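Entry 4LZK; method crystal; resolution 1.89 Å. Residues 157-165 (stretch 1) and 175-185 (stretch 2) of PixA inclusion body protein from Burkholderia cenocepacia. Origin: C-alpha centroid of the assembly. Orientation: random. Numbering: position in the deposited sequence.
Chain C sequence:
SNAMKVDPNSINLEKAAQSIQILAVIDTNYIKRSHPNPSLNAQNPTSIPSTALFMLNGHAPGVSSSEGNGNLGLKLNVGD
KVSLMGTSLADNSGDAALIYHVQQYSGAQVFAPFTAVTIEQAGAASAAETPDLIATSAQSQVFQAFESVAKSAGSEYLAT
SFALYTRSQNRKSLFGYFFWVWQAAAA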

# COMPACT_ATOMS: atom_id res chain seq x y z
N TYR C 157 -10.12 -19.12 -3.83
CA TYR C 157 -11.01 -17.99 -3.71
C TYR C 157 -12.29 -18.47 -3.00
O TYR C 157 -12.85 -19.45 -3.39
N LEU C 158 -12.72 -17.72 -1.98
CA LEU C 158 -13.91 -17.95 -1.19
C LEU C 158 -14.98 -16.91 -1.42
O LEU C 158 -14.66 -15.71 -1.58
N ALA C 159 -16.27 -17.34 -1.52
CA ALA C 159 -17.35 -16.45 -1.53
C ALA C 159 -17.97 -16.35 -0.16
O ALA C 159 -18.31 -17.39 0.41
N THR C 160 -18.17 -15.15 0.36
CA THR C 160 -18.82 -14.95 1.67
C THR C 160 -20.13 -14.20 1.40
O THR C 160 -20.10 -13.08 0.84
N SER C 161 -21.26 -14.77 1.80
CA SER C 161 -22.55 -14.18 1.61
C SER C 161 -23.07 -13.60 2.95
O SER C 161 -22.83 -14.16 4.01
N PHE C 162 -23.69 -12.44 2.88
CA PHE C 162 -24.15 -11.74 4.05
C PHE C 162 -25.47 -11.07 3.81
O PHE C 162 -25.85 -10.74 2.69
N ALA C 163 -26.21 -10.90 4.89
CA ALA C 163 -27.49 -10.16 4.82
C ALA C 163 -27.22 -8.75 5.27
O ALA C 163 -26.52 -8.52 6.27
N LEU C 164 -27.73 -7.79 4.51
CA LEU C 164 -27.66 -6.41 4.90
C LEU C 164 -29.05 -5.97 5.47
O LEU C 164 -30.09 -6.00 4.76
N TYR C 165 -29.06 -5.57 6.73
CA TYR C 165 -30.33 -5.11 7.35
C TYR C 165 -30.26 -3.63 7.54
O TYR C 165 -29.16 -3.09 7.80
N PHE C 175 -32.59 -5.37 3.72
CA PHE C 175 -32.38 -4.67 2.49
C PHE C 175 -32.06 -5.64 1.35
O PHE C 175 -32.60 -5.50 0.25
N GLY C 176 -31.11 -6.56 1.58
CA GLY C 176 -30.78 -7.58 0.59
C GLY C 176 -29.72 -8.60 1.01
O GLY C 176 -29.14 -8.50 2.10
N TYR C 177 -29.53 -9.61 0.16
CA TYR C 177 -28.50 -10.60 0.37
C TYR C 177 -27.40 -10.43 -0.67
O TYR C 177 -27.67 -10.28 -1.84
N PHE C 178 -26.16 -10.44 -0.22
CA PHE C 178 -25.05 -10.08 -1.04
C PHE C 178 -23.88 -11.02 -0.78
O PHE C 178 -23.88 -11.72 0.19
N PHE C 179 -22.93 -11.13 -1.77
CA PHE C 179 -21.71 -11.81 -1.54
C PHE C 179 -20.52 -11.17 -2.21
O PHE C 179 -20.67 -10.48 -3.25
N TRP C 180 -19.35 -11.38 -1.64
CA TRP C 180 -18.11 -10.92 -2.25
C TRP C 180 -17.12 -12.09 -2.27
O TRP C 180 -17.31 -13.12 -1.56
N VAL C 181 -16.10 -11.96 -3.10
CA VAL C 181 -15.12 -12.99 -3.21
C VAL C 181 -13.82 -12.45 -2.73
O VAL C 181 -13.45 -11.31 -3.06
N TRP C 182 -13.09 -13.26 -1.97
CA TRP C 182 -11.80 -12.91 -1.48
C TRP C 182 -10.85 -14.05 -1.76
O TRP C 182 -11.29 -15.13 -2.15
N GLN C 183 -9.57 -13.85 -1.53
CA GLN C 183 -8.54 -14.79 -1.98
C GLN C 183 -7.57 -15.12 -0.84
O GLN C 183 -7.21 -14.27 -0.00
N ALA C 184 -7.18 -16.39 -0.78
CA ALA C 184 -6.32 -16.86 0.25
C ALA C 184 -5.44 -18.02 -0.33
O ALA C 184 -5.77 -18.58 -1.39
N ALA C 185 -4.31 -18.30 0.31
CA ALA C 185 -3.37 -19.34 -0.05
C ALA C 185 -2.72 -19.87 1.22
O ALA C 185 -2.54 -19.17 2.21

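Two antiparallel neighbours in a sheet, these strands pair Tyr-157 with Gln-183 through Leu-164 with Gly-176, so most side chains stand in cross-strand pairs on the two faces. Phe-175 (t) instead points toward the partner, its CB 4.1 Å from Leu-164 CD2, while its ring leads away.

The face bearing Leu-158, Thr-160, Phe-162 and Leu-164 is dominated by flat surfaces and the bumps that fit them. Trp-182 (chi1 p) and Trp-180 (p) bring their ring ends nearer the opposing strand, each offering a broad face to an aliphatic group of its cross-strand partner. Leu-158 (m) sets CD1 3.8 Å from the centroid of the Trp-182 six-membered ring, almost on its normal; Thr-160 (m) sets CB 3.7 Å above that of Trp-180. Beta-branched and compact, Thr-160 also accepts a hydrogen bond at OG1 from Trp-182 NE1 (2.8 Å), satisfying the indole at its edge. Phe-162 (p) lies over Phe-178 CB, its CE1 3.7 Å away, while its CD1 meets Trp-180 CZ3 at 3.7 Å. Phe-178 (m) turns its ring edge to Leu-164 (t), CE2 to CB 3.7 Å, and occupies the space beside Gly-176, where a CB would lie 3.2 Å from that same CE2.

On the other face, Gln-183 (m) CG covers the Tyr-157 (m) ring (3.6 Å to CD1); Tyr-157 OH and Gln-183 OE1 are hydrogen-bonded elsewhere in the structure. Ala-159 CB touches Phe-179 CD2 at 3.9 Å, although the Phe-179 ring (p) leads away. Ala-163 CB meets CE1 of Tyr-177 (m) at 3.7 Å.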

# COMPACT_ATOMS: atom_id res chain seq x y z
CB TYR C 157 -11.32 -17.35 -5.07
CG TYR C 157 -10.10 -17.03 -5.95
CD1 TYR C 157 -8.79 -16.99 -5.42
CD2 TYR C 157 -10.24 -16.76 -7.31
CE1 TYR C 157 -7.66 -16.77 -6.24
CE2 TYR C 157 -9.11 -16.49 -8.12
CZ TYR C 157 -7.83 -16.52 -7.61
OH TYR C 157 -6.71 -16.23 -8.43
CB LEU C 158 -13.48 -17.83 0.26
CG LEU C 158 -12.38 -18.87 0.47
CD1 LEU C 158 -11.04 -18.31 0.91
CD2 LEU C 158 -12.89 -19.97 1.34
CB ALA C 159 -18.39 -16.93 -2.53
CB THR C 160 -17.94 -14.16 2.60
OG1 THR C 160 -16.69 -14.89 2.84
CG2 THR C 160 -18.67 -13.89 3.89
CB SER C 161 -23.55 -15.22 1.13
OG SER C 161 -23.10 -15.77 -0.07
CB PHE C 162 -23.12 -10.72 4.53
CG PHE C 162 -22.96 -9.50 3.64
CD1 PHE C 162 -22.03 -9.50 2.57
CD2 PHE C 162 -23.62 -8.31 3.90
CE1 PHE C 162 -21.85 -8.40 1.81
CE2 PHE C 162 -23.43 -7.21 3.08
CZ PHE C 162 -22.54 -7.25 2.06
CB ALA C 163 -28.53 -10.80 5.73
CB LEU C 164 -27.25 -5.60 3.69
CG LEU C 164 -26.65 -4.26 3.92
CD1 LEU C 164 -26.18 -3.67 2.64
CD2 LEU C 164 -27.60 -3.31 4.56
CB TYR C 165 -30.59 -5.80 8.68
CG TYR C 165 -30.93 -7.21 8.58
CD1 TYR C 165 -32.24 -7.64 8.36
CD2 TYR C 165 -29.94 -8.17 8.66
CE1 TYR C 165 -32.53 -8.98 8.24
CE2 TYR C 165 -30.22 -9.47 8.56
CZ TYR C 165 -31.51 -9.88 8.31
OH TYR C 165 -31.71 -11.22 8.19
CB PHE C 175 -31.26 -3.68 2.66
CG PHE C 175 -31.01 -2.80 1.46
CD1 PHE C 175 -31.80 -1.67 1.24
CD2 PHE C 175 -29.98 -3.07 0.56
CE1 PHE C 175 -31.55 -0.82 0.16
CE2 PHE C 175 -29.76 -2.24 -0.55
CZ PHE C 175 -30.57 -1.13 -0.75
CB TYR C 177 -29.01 -12.02 0.35
CG TYR C 177 -30.09 -12.31 1.34
CD1 TYR C 177 -29.77 -12.66 2.66
CD2 TYR C 177 -31.46 -12.25 0.96
CE1 TYR C 177 -30.76 -12.93 3.61
CE2 TYR C 177 -32.46 -12.53 1.88
CZ TYR C 177 -32.13 -12.89 3.18
OH TYR C 177 -33.10 -13.23 4.09
CB PHE C 178 -24.54 -8.66 -0.68
CG PHE C 178 -25.53 -7.58 -0.88
CD1 PHE C 178 -25.64 -6.95 -2.06
CD2 PHE C 178 -26.33 -7.16 0.16
CE1 PHE C 178 -26.54 -5.87 -2.27
CE2 PHE C 178 -27.23 -6.11 -0.01
CZ PHE C 178 -27.34 -5.45 -1.23
CB PHE C 179 -21.80 -13.26 -1.99
CG PHE C 179 -21.64 -13.46 -3.48
CD1 PHE C 179 -22.72 -13.33 -4.30
CD2 PHE C 179 -20.43 -13.90 -4.02
CE1 PHE C 179 -22.60 -13.53 -5.70
CE2 PHE C 179 -20.31 -14.07 -5.40
CZ PHE C 179 -21.42 -13.92 -6.23
CB TRP C 180 -17.51 -9.78 -1.50
CG TRP C 180 -16.70 -10.12 -0.25
CD1 TRP C 180 -15.35 -10.31 -0.21
CD2 TRP C 180 -17.16 -10.29 1.08
NE1 TRP C 180 -14.95 -10.55 1.03
CE2 TRP C 180 -16.03 -10.62 1.87
CE3 TRP C 180 -18.40 -10.21 1.70
CZ2 TRP C 180 -16.10 -10.84 3.26
CZ3 TRP C 180 -18.48 -10.45 3.06
CH2 TRP C 180 -17.35 -10.77 3.84
CB VAL C 181 -15.01 -13.43 -4.67
CG1 VAL C 181 -13.94 -14.45 -4.90
CG2 VAL C 181 -16.35 -13.93 -5.16
CB TRP C 182 -11.88 -12.54 -0.00
CG TRP C 182 -12.52 -13.46 0.94
CD1 TRP C 182 -13.83 -13.67 1.13
CD2 TRP C 182 -11.83 -14.27 1.93
NE1 TRP C 182 -14.04 -14.62 2.13
CE2 TRP C 182 -12.84 -14.98 2.67
CE3 TRP C 182 -10.49 -14.47 2.26
CZ2 TRP C 182 -12.55 -15.87 3.66
CZ3 TRP C 182 -10.18 -15.35 3.25
CH2 TRP C 182 -11.21 -16.06 3.96
CB GLN C 183 -7.72 -14.19 -3.17
CG GLN C 183 -8.58 -13.61 -4.26
CD GLN C 183 -7.80 -12.84 -5.33
OE1 GLN C 183 -6.89 -12.09 -5.03
NE2 GLN C 183 -8.20 -13.02 -6.59
CB ALA C 184 -7.13 -17.33 1.41
CB ALA C 185 -2.28 -18.82 -0.96